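Local coordinates for ATP-dependent Clp protease proteolytic subunit (Listeria monocytogenes, PDB 4JCQ), which probably cleaves misfolded and other proteins, in a process requiring ATP hydrolysis, as a serine protease subunit of stacked heptameric rings, at residues Lys102-Ile115 with Trp167-Glu181. Numbering follows the deposited sequence.
Sequences KENRFSLPNTRYMI and WLSVNEAKDYGIVNE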
ATOM      1  N   LYS H 102      17.919  25.053 -27.366  1.00 30.30           N
ATOM      2  CA  LYS H 102      17.000  25.055 -28.509  1.00 32.08           C
ATOM      3  C   LYS H 102      17.163  23.855 -29.445  1.00 32.26           C
ATOM      4  O   LYS H 102      16.177  23.213 -29.798  1.00 33.10           O
ATOM      5  CB  LYS H 102      17.095  26.366 -29.297  1.00 35.71           C
ATOM      6  CG  LYS H 102      15.906  26.606 -30.215  1.00 37.81           C
ATOM      7  CD  LYS H 102      15.917  28.009 -30.798  1.00 42.72           C
ATOM      8  CE  LYS H 102      14.578  28.347 -31.440  1.00 46.24           C
ATOM      9  NZ  LYS H 102      14.263  27.474 -32.607  1.00 46.48           N
ATOM     10  N   GLU H 103      18.401  23.549 -29.827  1.00 32.83           N
ATOM     11  CA  GLU H 103      18.670  22.430 -30.743  1.00 35.78           C
ATOM     12  C   GLU H 103      18.392  21.041 -30.147  1.00 30.79           C
ATOM     13  O   GLU H 103      18.390  20.044 -30.868  1.00 29.75           O
ATOM     14  CB  GLU H 103      20.082  22.511 -31.355  1.00 42.00           C
ATOM     15  CG  GLU H 103      21.102  23.329 -30.572  1.00 51.26           C
ATOM     16  CD  GLU H 103      21.892  22.514 -29.564  1.00 59.89           C
ATOM     17  OE1 GLU H 103      22.241  21.352 -29.865  1.00 63.78           O
ATOM     18  OE2 GLU H 103      22.186  23.048 -28.472  1.00 63.94           O
ATOM     19  N   ASN H 104      18.133  20.993 -28.841  1.00 29.07           N
ATOM     20  CA  ASN H 104      17.787  19.748 -28.154  1.00 28.61           C
ATOM     21  C   ASN H 104      16.299  19.642 -27.799  1.00 26.66           C
ATOM     22  O   ASN H 104      15.906  18.792 -26.998  1.00 26.56           O
ATOM     23  CB  ASN H 104      18.649  19.577 -26.897  1.00 29.11           C
ATOM     24  CG  ASN H 104      20.129  19.472 -27.212  1.00 30.76           C
ATOM     25  OD1 ASN H 104      20.527  18.823 -28.180  1.00 29.23           O
ATOM     26  ND2 ASN H 104      20.956  20.109 -26.391  1.00 31.73           N
ATOM     27  N   ARG H 105      15.479  20.497 -28.409  1.00 25.76           N
ATOM     28  CA  ARG H 105      14.040  20.516 -28.129  1.00 24.74           C
ATOM     29  C   ARG H 105      13.233  19.910 -29.276  1.00 24.39           C
ATOM     30  O   ARG H 105      13.126  20.491 -30.361  1.00 25.49           O
ATOM     31  CB  ARG H 105      13.557  21.933 -27.788  1.00 24.27           C
ATOM     32  CG  ARG H 105      14.261  22.546 -26.584  1.00 25.23           C
ATOM     33  CD  ARG H 105      13.430  23.623 -25.903  1.00 23.99           C
ATOM     34  NE  ARG H 105      13.209  24.790 -26.754  1.00 25.39           N
ATOM     35  CZ  ARG H 105      13.917  25.918 -26.697  1.00 26.07           C
ATOM     36  NH1 ARG H 105      14.908  26.054 -25.822  1.00 25.50           N
ATOM     37  NH2 ARG H 105      13.626  26.916 -27.519  1.00 25.58           N
ATOM     38  N   PHE H 106      12.671  18.734 -29.013  1.00 23.52           N
ATOM     39  CA  PHE H 106      11.959  17.954 -30.019  1.00 23.49           C
ATOM     40  C   PHE H 106      10.478  17.824 -29.682  1.00 21.68           C
ATOM     41  O   PHE H 106      10.059  18.077 -28.548  1.00 20.96           O
ATOM     42  CB  PHE H 106      12.576  16.554 -30.146  1.00 24.17           C
ATOM     43  CG  PHE H 106      14.032  16.558 -30.525  1.00 27.20           C
ATOM     44  CD1 PHE H 106      15.021  16.643 -29.548  1.00 29.38           C
ATOM     45  CD2 PHE H 106      14.418  16.462 -31.860  1.00 27.74           C
ATOM     46  CE1 PHE H 106      16.364  16.642 -29.895  1.00 31.36           C
ATOM     47  CE2 PHE H 106      15.762  16.459 -32.212  1.00 28.87           C
ATOM     48  CZ  PHE H 106      16.735  16.548 -31.228  1.00 30.35           C
ATOM     49  N   SER H 107       9.688  17.426 -30.675  1.00 21.08           N
ATOM     50  CA  SER H 107       8.282  17.123 -30.451  1.00 20.67           C
ATOM     51  C   SER H 107       7.806  15.941 -31.278  1.00 20.25           C
ATOM     52  O   SER H 107       8.172  15.792 -32.446  1.00 21.02           O
ATOM     53  CB  SER H 107       7.408  18.336 -30.761  1.00 20.90           C
ATOM     54  OG  SER H 107       6.060  18.080 -30.401  1.00 21.05           O
ATOM     55  N   LEU H 108       6.983  15.104 -30.653  1.00 19.40           N
ATOM     56  CA  LEU H 108       6.204  14.108 -31.376  1.00 19.84           C
ATOM     57  C   LEU H 108       5.049  14.834 -32.084  1.00 19.71           C
ATOM     58  O   LEU H 108       4.639  15.908 -31.639  1.00 20.35           O
ATOM     59  CB  LEU H 108       5.710  13.022 -30.411  1.00 19.80           C
ATOM     60  CG  LEU H 108       6.540  11.732 -30.249  1.00 20.54           C
ATOM     61  CD1 LEU H 108       8.013  11.862 -30.622  1.00 20.63           C
ATOM     62  CD2 LEU H 108       6.387  11.145 -28.852  1.00 20.08           C
ATOM     63  N   PRO H 109       4.537  14.267 -33.196  1.00 20.62           N
ATOM     64  CA  PRO H 109       3.587  14.998 -34.053  1.00 21.49           C
ATOM     65  C   PRO H 109       2.275  15.410 -33.379  1.00 21.56           C
ATOM     66  O   PRO H 109       1.789  16.518 -33.615  1.00 22.31           O
ATOM     67  CB  PRO H 109       3.307  14.010 -35.194  1.00 22.59           C
ATOM     68  CG  PRO H 109       4.480  13.087 -35.200  1.00 23.15           C
ATOM     69  CD  PRO H 109       4.854  12.940 -33.753  1.00 21.04           C
ATOM     70  N   ASN H 110       1.711  14.532 -32.550  1.00 21.72           N
ATOM     71  CA  ASN H 110       0.421  14.799 -31.923  1.00 21.57           C
ATOM     72  C   ASN H 110       0.565  15.450 -30.551  1.00 21.32           C
ATOM     73  O   ASN H 110       0.322  14.829 -29.510  1.00 21.52           O
ATOM     74  CB  ASN H 110      -0.428  13.528 -31.874  1.00 22.09           C
ATOM     75  CG  ASN H 110      -0.894  13.097 -33.249  1.00 22.68           C
ATOM     76  OD1 ASN H 110      -1.802  13.698 -33.823  1.00 23.83           O
ATOM     77  ND2 ASN H 110      -0.271  12.056 -33.790  1.00 20.96           N
ATOM     78  N   THR H 111       0.969  16.718 -30.577  1.00 20.39           N
ATOM     79  CA  THR H 111       1.246  17.492 -29.376  1.00 18.60           C
ATOM     80  C   THR H 111       0.783  18.927 -29.587  1.00 19.02           C
ATOM     81  O   THR H 111       0.959  19.490 -30.671  1.00 20.49           O
ATOM     82  CB  THR H 111       2.758  17.498 -29.047  1.00 18.00           C
ATOM     83  OG1 THR H 111       3.278  16.168 -29.147  1.00 19.49           O
ATOM     84  CG2 THR H 111       3.023  18.040 -27.640  1.00 17.42           C
ATOM     85  N   ARG H 112       0.179  19.507 -28.555  1.00 18.74           N
ATOM     86  CA  ARG H 112      -0.138  20.933 -28.551  1.00 19.28           C
ATOM     87  C   ARG H 112       0.565  21.645 -27.394  1.00 18.68           C
ATOM     88  O   ARG H 112       0.874  21.029 -26.369  1.00 18.70           O
ATOM     89  CB  ARG H 112      -1.654  21.181 -28.532  1.00 21.68           C
ATOM     90  CG  ARG H 112      -2.444  20.328 -27.553  1.00 24.61           C
ATOM     91  CD  ARG H 112      -3.908  20.740 -27.541  1.00 27.96           C
ATOM     92  NE  ARG H 112      -4.688  19.974 -26.573  1.00 31.23           N
ATOM     93  CZ  ARG H 112      -5.842  20.378 -26.045  1.00 33.59           C
ATOM     94  NH1 ARG H 112      -6.480  19.609 -25.173  1.00 34.00           N
ATOM     95  NH2 ARG H 112      -6.356  21.553 -26.382  1.00 35.85           N
ATOM     96  N   TYR H 113       0.823  22.937 -27.582  1.00 18.03           N
ATOM     97  CA  TYR H 113       1.628  23.737 -26.657  1.00 17.43           C
ATOM     98  C   TYR H 113       0.883  24.998 -26.238  1.00 18.54           C
ATOM     99  O   TYR H 113       0.207  25.625 -27.056  1.00 18.87           O
ATOM    100  CB  TYR H 113       2.963  24.118 -27.313  1.00 16.89           C
ATOM    101  CG  TYR H 113       3.882  22.938 -27.560  1.00 16.81           C
ATOM    102  CD1 TYR H 113       4.946  22.670 -26.701  1.00 16.79           C
ATOM    103  CD2 TYR H 113       3.675  22.080 -28.641  1.00 17.27           C
ATOM    104  CE1 TYR H 113       5.783  21.585 -26.915  1.00 16.59           C
ATOM    105  CE2 TYR H 113       4.505  20.991 -28.862  1.00 17.22           C
ATOM    106  CZ  TYR H 113       5.554  20.749 -27.992  1.00 17.16           C
ATOM    107  OH  TYR H 113       6.376  19.670 -28.202  1.00 18.05           O
ATOM    108  N   MET H 114       1.008  25.368 -24.964  1.00 19.11           N
ATOM    109  CA  MET H 114       0.418  26.611 -24.457  1.00 20.61           C
ATOM    110  C   MET H 114       1.330  27.256 -23.421  1.00 20.37           C
ATOM    111  O   MET H 114       1.664  26.633 -22.417  1.00 20.68           O
ATOM    112  CB  MET H 114      -0.972  26.358 -23.864  1.00 21.82           C
ATOM    113  CG  MET H 114      -1.673  27.623 -23.379  1.00 25.04           C
ATOM    114  SD  MET H 114      -3.359  27.346 -22.816  1.00 29.39           S
ATOM    115  CE  MET H 114      -3.087  26.449 -21.288  1.00 25.54           C
ATOM    116  N   ILE H 115       1.728  28.504 -23.659  1.00 21.05           N
ATOM    117  CA  ILE H 115       2.656  29.172 -22.741  1.00 21.70           C
ATOM    118  C   ILE H 115       1.972  29.968 -21.624  1.00 21.50           C
ATOM    119  O   ILE H 115       2.653  30.553 -20.781  1.00 23.26           O
ATOM    120  CB  ILE H 115       3.715  30.041 -23.466  1.00 22.52           C
ATOM    121  CG1 ILE H 115       3.095  31.313 -24.054  1.00 23.57           C
ATOM    122  CG2 ILE H 115       4.465  29.225 -24.513  1.00 24.03           C
ATOM    123  CD1 ILE H 115       4.113  32.403 -24.313  1.00 25.81           C
ATOM    124  N   TRP H 167      -3.875  27.713 -27.538  1.00 30.75           N
ATOM    125  CA  TRP H 167      -3.105  26.528 -27.857  1.00 28.37           C
ATOM    126  C   TRP H 167      -2.427  26.652 -29.186  1.00 28.70           C
ATOM    127  O   TRP H 167      -3.028  27.084 -30.171  1.00 29.91           O
ATOM    128  CB  TRP H 167      -4.002  25.302 -27.824  1.00 28.69           C
ATOM    129  CG  TRP H 167      -4.373  24.892 -26.421  1.00 27.05           C
ATOM    130  CD1 TRP H 167      -5.525  25.225 -25.711  1.00 28.01           C
ATOM    131  CD2 TRP H 167      -3.585  24.060 -25.503  1.00 26.05           C
ATOM    132  NE1 TRP H 167      -5.507  24.667 -24.457  1.00 27.72           N
ATOM    133  CE2 TRP H 167      -4.371  23.955 -24.266  1.00 27.16           C
ATOM    134  CE3 TRP H 167      -2.355  23.415 -25.578  1.00 23.96           C
ATOM    135  CZ2 TRP H 167      -3.924  23.231 -23.171  1.00 25.61           C
ATOM    136  CZ3 TRP H 167      -1.916  22.686 -24.465  1.00 24.15           C
ATOM    137  CH2 TRP H 167      -2.684  22.599 -23.293  1.00 24.06           C
ATOM    138  N   LEU H 168      -1.152  26.282 -29.212  1.00 26.48           N
ATOM    139  CA  LEU H 168      -0.382  26.231 -30.441  1.00 26.80           C
ATOM    140  C   LEU H 168      -0.296  24.792 -30.925  1.00 25.96           C
ATOM    141  O   LEU H 168      -0.033  23.878 -30.137  1.00 24.02           O
ATOM    142  CB  LEU H 168       1.030  26.780 -30.212  1.00 28.10           C
ATOM    143  CG  LEU H 168       1.184  28.250 -29.814  1.00 30.48           C
ATOM    144  CD1 LEU H 168       2.549  28.481 -29.187  1.00 30.08           C
ATOM    145  CD2 LEU H 168       0.970  29.173 -31.006  1.00 32.44           C
ATOM    146  N   SER H 169      -0.518  24.597 -32.223  1.00 25.03           N
ATOM    147  CA  SER H 169      -0.257  23.312 -32.857  1.00 25.08           C
ATOM    148  C   SER H 169       1.250  23.065 -32.849  1.00 24.06           C
ATOM    149  O   SER H 169       2.031  23.983 -32.577  1.00 23.46           O
ATOM    150  CB  SER H 169      -0.790  23.300 -34.292  1.00 26.57           C
ATOM    151  OG  SER H 169      -0.019  24.143 -35.131  1.00 26.16           O
ATOM    152  N   VAL H 170       1.652  21.834 -33.147  1.00 23.99           N
ATOM    153  CA  VAL H 170       3.071  21.474 -33.174  1.00 25.06           C
ATOM    154  C   VAL H 170       3.863  22.346 -34.167  1.00 25.35           C
ATOM    155  O   VAL H 170       4.984  22.772 -33.870  1.00 23.95           O
ATOM    156  CB  VAL H 170       3.275  19.951 -33.412  1.00 25.65           C
ATOM    157  CG1 VAL H 170       2.842  19.531 -34.815  1.00 26.14           C
ATOM    158  CG2 VAL H 170       4.715  19.545 -33.135  1.00 25.15           C
ATOM    159  N   ASN H 171       3.259  22.635 -35.319  1.00 26.21           N
ATOM    160  CA  ASN H 171       3.874  23.502 -36.329  1.00 27.88           C
ATOM    161  C   ASN H 171       3.974  24.961 -35.886  1.00 26.70           C
ATOM    162  O   ASN H 171       4.981  25.624 -36.140  1.00 27.82           O
ATOM    163  CB  ASN H 171       3.130  23.396 -37.664  1.00 29.23           C
ATOM    164  CG  ASN H 171       3.405  22.087 -38.386  1.00 33.17           C
ATOM    165  OD1 ASN H 171       2.482  21.356 -38.742  1.00 38.54           O
ATOM    166  ND2 ASN H 171       4.679  21.786 -38.604  1.00 33.13           N
ATOM    167  N   GLU H 172       2.929  25.451 -35.222  1.00 26.81           N
ATOM    168  CA  GLU H 172       2.921  26.808 -34.672  1.00 27.45           C
ATOM    169  C   GLU H 172       3.939  26.966 -33.545  1.00 25.84           C
ATOM    170  O   GLU H 172       4.575  28.014 -33.422  1.00 25.74           O
ATOM    171  CB  GLU H 172       1.524  27.183 -34.173  1.00 29.66           C
ATOM    172  CG  GLU H 172       0.512  27.436 -35.281  1.00 31.65           C
ATOM    173  CD  GLU H 172      -0.888  27.697 -34.753  1.00 35.56           C
ATOM    174  OE1 GLU H 172      -1.266  27.121 -33.709  1.00 32.17           O
ATOM    175  OE2 GLU H 172      -1.619  28.479 -35.393  1.00 38.43           O
ATOM    176  N   ALA H 173       4.092  25.920 -32.733  1.00 25.01           N
ATOM    177  CA  ALA H 173       5.062  25.916 -31.637  1.00 24.61           C
ATOM    178  C   ALA H 173       6.495  25.929 -32.164  1.00 25.33           C
ATOM    179  O   ALA H 173       7.389  26.500 -31.537  1.00 26.11           O
ATOM    180  CB  ALA H 173       4.833  24.718 -30.729  1.00 23.31           C
ATOM    181  N   LYS H 174       6.699  25.296 -33.320  1.00 26.18           N
ATOM    182  CA  LYS H 174       7.981  25.325 -34.016  1.00 28.29           C
ATOM    183  C   LYS H 174       8.281  26.736 -34.530  1.00 29.37           C
ATOM    184  O   LYS H 174       9.383  27.250 -34.334  1.00 29.38           O
ATOM    185  CB  LYS H 174       7.986  24.312 -35.166  1.00 30.08           C
ATOM    186  CG  LYS H 174       9.345  24.080 -35.810  1.00 32.07           C
ATOM    187  CD  LYS H 174       9.250  23.012 -36.889  1.00 35.29           C
ATOM    188  CE  LYS H 174      10.608  22.691 -37.490  1.00 38.23           C
ATOM    189  NZ  LYS H 174      11.135  23.791 -38.343  1.00 40.88           N
ATOM    190  N   ASP H 175       7.291  27.361 -35.167  1.00 30.71           N
ATOM    191  CA  ASP H 175       7.421  28.731 -35.672  1.00 32.71           C
ATOM    192  C   ASP H 175       7.632  29.746 -34.545  1.00 31.36           C
ATOM    193  O   ASP H 175       8.298  30.764 -34.735  1.00 30.00           O
ATOM    194  CB  ASP H 175       6.189  29.119 -36.498  1.00 36.62           C
ATOM    195  CG  ASP H 175       6.029  28.276 -37.757  1.00 40.91           C
ATOM    196  OD1 ASP H 175       4.897  28.204 -38.277  1.00 43.88           O
ATOM    197  OD2 ASP H 175       7.025  27.686 -38.231  1.00 43.76           O
ATOM    198  N   TYR H 176       7.061  29.451 -33.379  1.00 30.13           N
ATOM    199  CA  TYR H 176       7.159  30.312 -32.202  1.00 28.82           C
ATOM    200  C   TYR H 176       8.553  30.277 -31.570  1.00 28.15           C
ATOM    201  O   TYR H 176       8.946  31.212 -30.873  1.00 28.54           O
ATOM    202  CB  TYR H 176       6.109  29.892 -31.169  1.00 27.90           C
ATOM    203  CG  TYR H 176       5.721  30.967 -30.180  1.00 27.84           C
ATOM    204  CD1 TYR H 176       4.716  31.887 -30.481  1.00 28.44           C
ATOM    205  CD2 TYR H 176       6.343  31.053 -28.937  1.00 27.53           C
ATOM    206  CE1 TYR H 176       4.351  32.871 -29.574  1.00 28.85           C
ATOM    207  CE2 TYR H 176       5.983  32.029 -28.022  1.00 27.97           C
ATOM    208  CZ  TYR H 176       4.988  32.935 -28.346  1.00 28.89           C
ATOM    209  OH  TYR H 176       4.629  33.904 -27.440  1.00 28.51           O
ATOM    210  N   GLY H 177       9.291  29.197 -31.816  1.00 27.29           N
ATOM    211  CA  GLY H 177      10.626  29.018 -31.247  1.00 26.64           C
ATOM    212  C   GLY H 177      10.662  28.115 -30.025  1.00 25.33           C
ATOM    213  O   GLY H 177      11.691  28.015 -29.351  1.00 25.72           O
ATOM    214  N   ILE H 178       9.540  27.458 -29.736  1.00 23.37           N
ATOM    215  CA  ILE H 178       9.458  26.501 -28.628  1.00 21.95           C
ATOM    216  C   ILE H 178      10.057  25.164 -29.062  1.00 22.30           C
ATOM    217  O   ILE H 178      10.998  24.663 -28.439  1.00 24.08           O
ATOM    218  CB  ILE H 178       8.000  26.304 -28.147  1.00 20.43           C
ATOM    219  CG1 ILE H 178       7.417  27.625 -27.634  1.00 20.01           C
ATOM    220  CG2 ILE H 178       7.923  25.233 -27.063  1.00 20.55           C
ATOM    221  CD1 ILE H 178       5.900  27.651 -27.592  1.00 20.91           C
ATOM    222  N   VAL H 179       9.511  24.603 -30.138  1.00 22.29           N
ATOM    223  CA  VAL H 179       9.982  23.339 -30.699  1.00 22.87           C
ATOM    224  C   VAL H 179      11.001  23.623 -31.800  1.00 25.09           C
ATOM    225  O   VAL H 179      10.781  24.495 -32.640  1.00 26.58           O
ATOM    226  CB  VAL H 179       8.807  22.518 -31.279  1.00 21.77           C
ATOM    227  CG1 VAL H 179       9.303  21.237 -31.941  1.00 22.25           C
ATOM    228  CG2 VAL H 179       7.789  22.198 -30.193  1.00 20.25           C
ATOM    229  N   ASN H 180      12.113  22.891 -31.791  1.00 26.74           N
ATOM    230  CA  ASN H 180      13.117  23.021 -32.843  1.00 29.88           C
ATOM    231  C   ASN H 180      12.890  22.042 -33.989  1.00 30.64           C
ATOM    232  O   ASN H 180      13.017  22.408 -35.159  1.00 29.65           O
ATOM    233  CB  ASN H 180      14.529  22.845 -32.279  1.00 30.90           C
ATOM    234  CG  ASN H 180      15.607  23.341 -33.227  1.00 33.43           C
ATOM    235  OD1 ASN H 180      16.512  22.594 -33.604  1.00 34.35           O
ATOM    236  ND2 ASN H 180      15.517  24.607 -33.615  1.00 32.20           N
ATOM    237  N   GLU H 181      12.551  20.801 -33.646  1.00 29.50           N
ATOM    238  CA  GLU H 181      12.412  19.737 -34.634  1.00 31.05           C
ATOM    239  C   GLU H 181      11.247  18.808 -34.299  1.00 29.82           C
ATOM    240  O   GLU H 181      11.118  18.339 -33.167  1.00 28.75           O
ATOM    241  CB  GLU H 181      13.718  18.940 -34.730  1.00 33.34           C
ATOM    242  CG  GLU H 181      13.819  18.020 -35.937  1.00 38.59           C
ATOM    243  CD  GLU H 181      15.162  17.313 -36.033  1.00 44.52           C
ATOM    244  OE1 GLU H 181      15.235  16.280 -36.731  1.00 50.69           O
ATOM    245  OE2 GLU H 181      16.144  17.784 -35.417  1.00 46.85           O
TER
HETATM  246  O   HOH W   1      12.112  26.652 -34.048  1.00 34.73           O
HETATM  247  O   HOH W   2      -0.746  19.964 -33.123  1.00 31.22           O
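Arg105 grips the turn that follows helix 170-176. Its NE donates almost straight to Ile178 O (2.8 Å). Its NH2 reaches Gly177 O at 2.9 Å in a more bent bond (N-H...O 139°). Both carbonyls lie close to the guanidinium plane; with the chain bent at chi3 (-65°), the group turns its edge to them. NH2 also donates to Ala150 O and NH1 to Ala100 O. Gly177, with positive phi, closes the helix in a Schellman motif. Arg105 O takes Asn180 N at 3.0 Å and Ser107 N donates to Glu181 O, so that Phe106 and Glu181 form a parallel bridge. A water accepts from Lys102 NZ and donates to Lys174 O and Val179 O.

Farther on, Tyr113 and Leu168 form a single antiparallel hydrogen-bonded pair, with Leu168 N 2.6 Å from Tyr113 O. The Tyr113 ring carries Val179 CG2 over one face, while OH donates to Ser107 OG (2.7 Å), which in turn donates to Leu108 O; Thr111 OG1 reaches that oxygen from the opposite face of its plane. A second water bridges Thr111 O and Val170 N. Glu172 N donates to Ser169 OG and Ser169 N to Glu172 OE1, a capping box; OE1 also forms a salt bridge with Arg138 of a neighbouring subunit. The Trp167 indole is sandwiched between Arg112, in a cation-pi contact, and Met114 CB and SD. The Met114 side chain lies about 4 Å from the side chains of Ser91 and His116, the predicted nucleophile and active-site histidine.

Helix 170-176 packs against the corner where strand 105-108, of the five-stranded parallel sheet, gives way to strand 111-114, which pairs with strand 88-90.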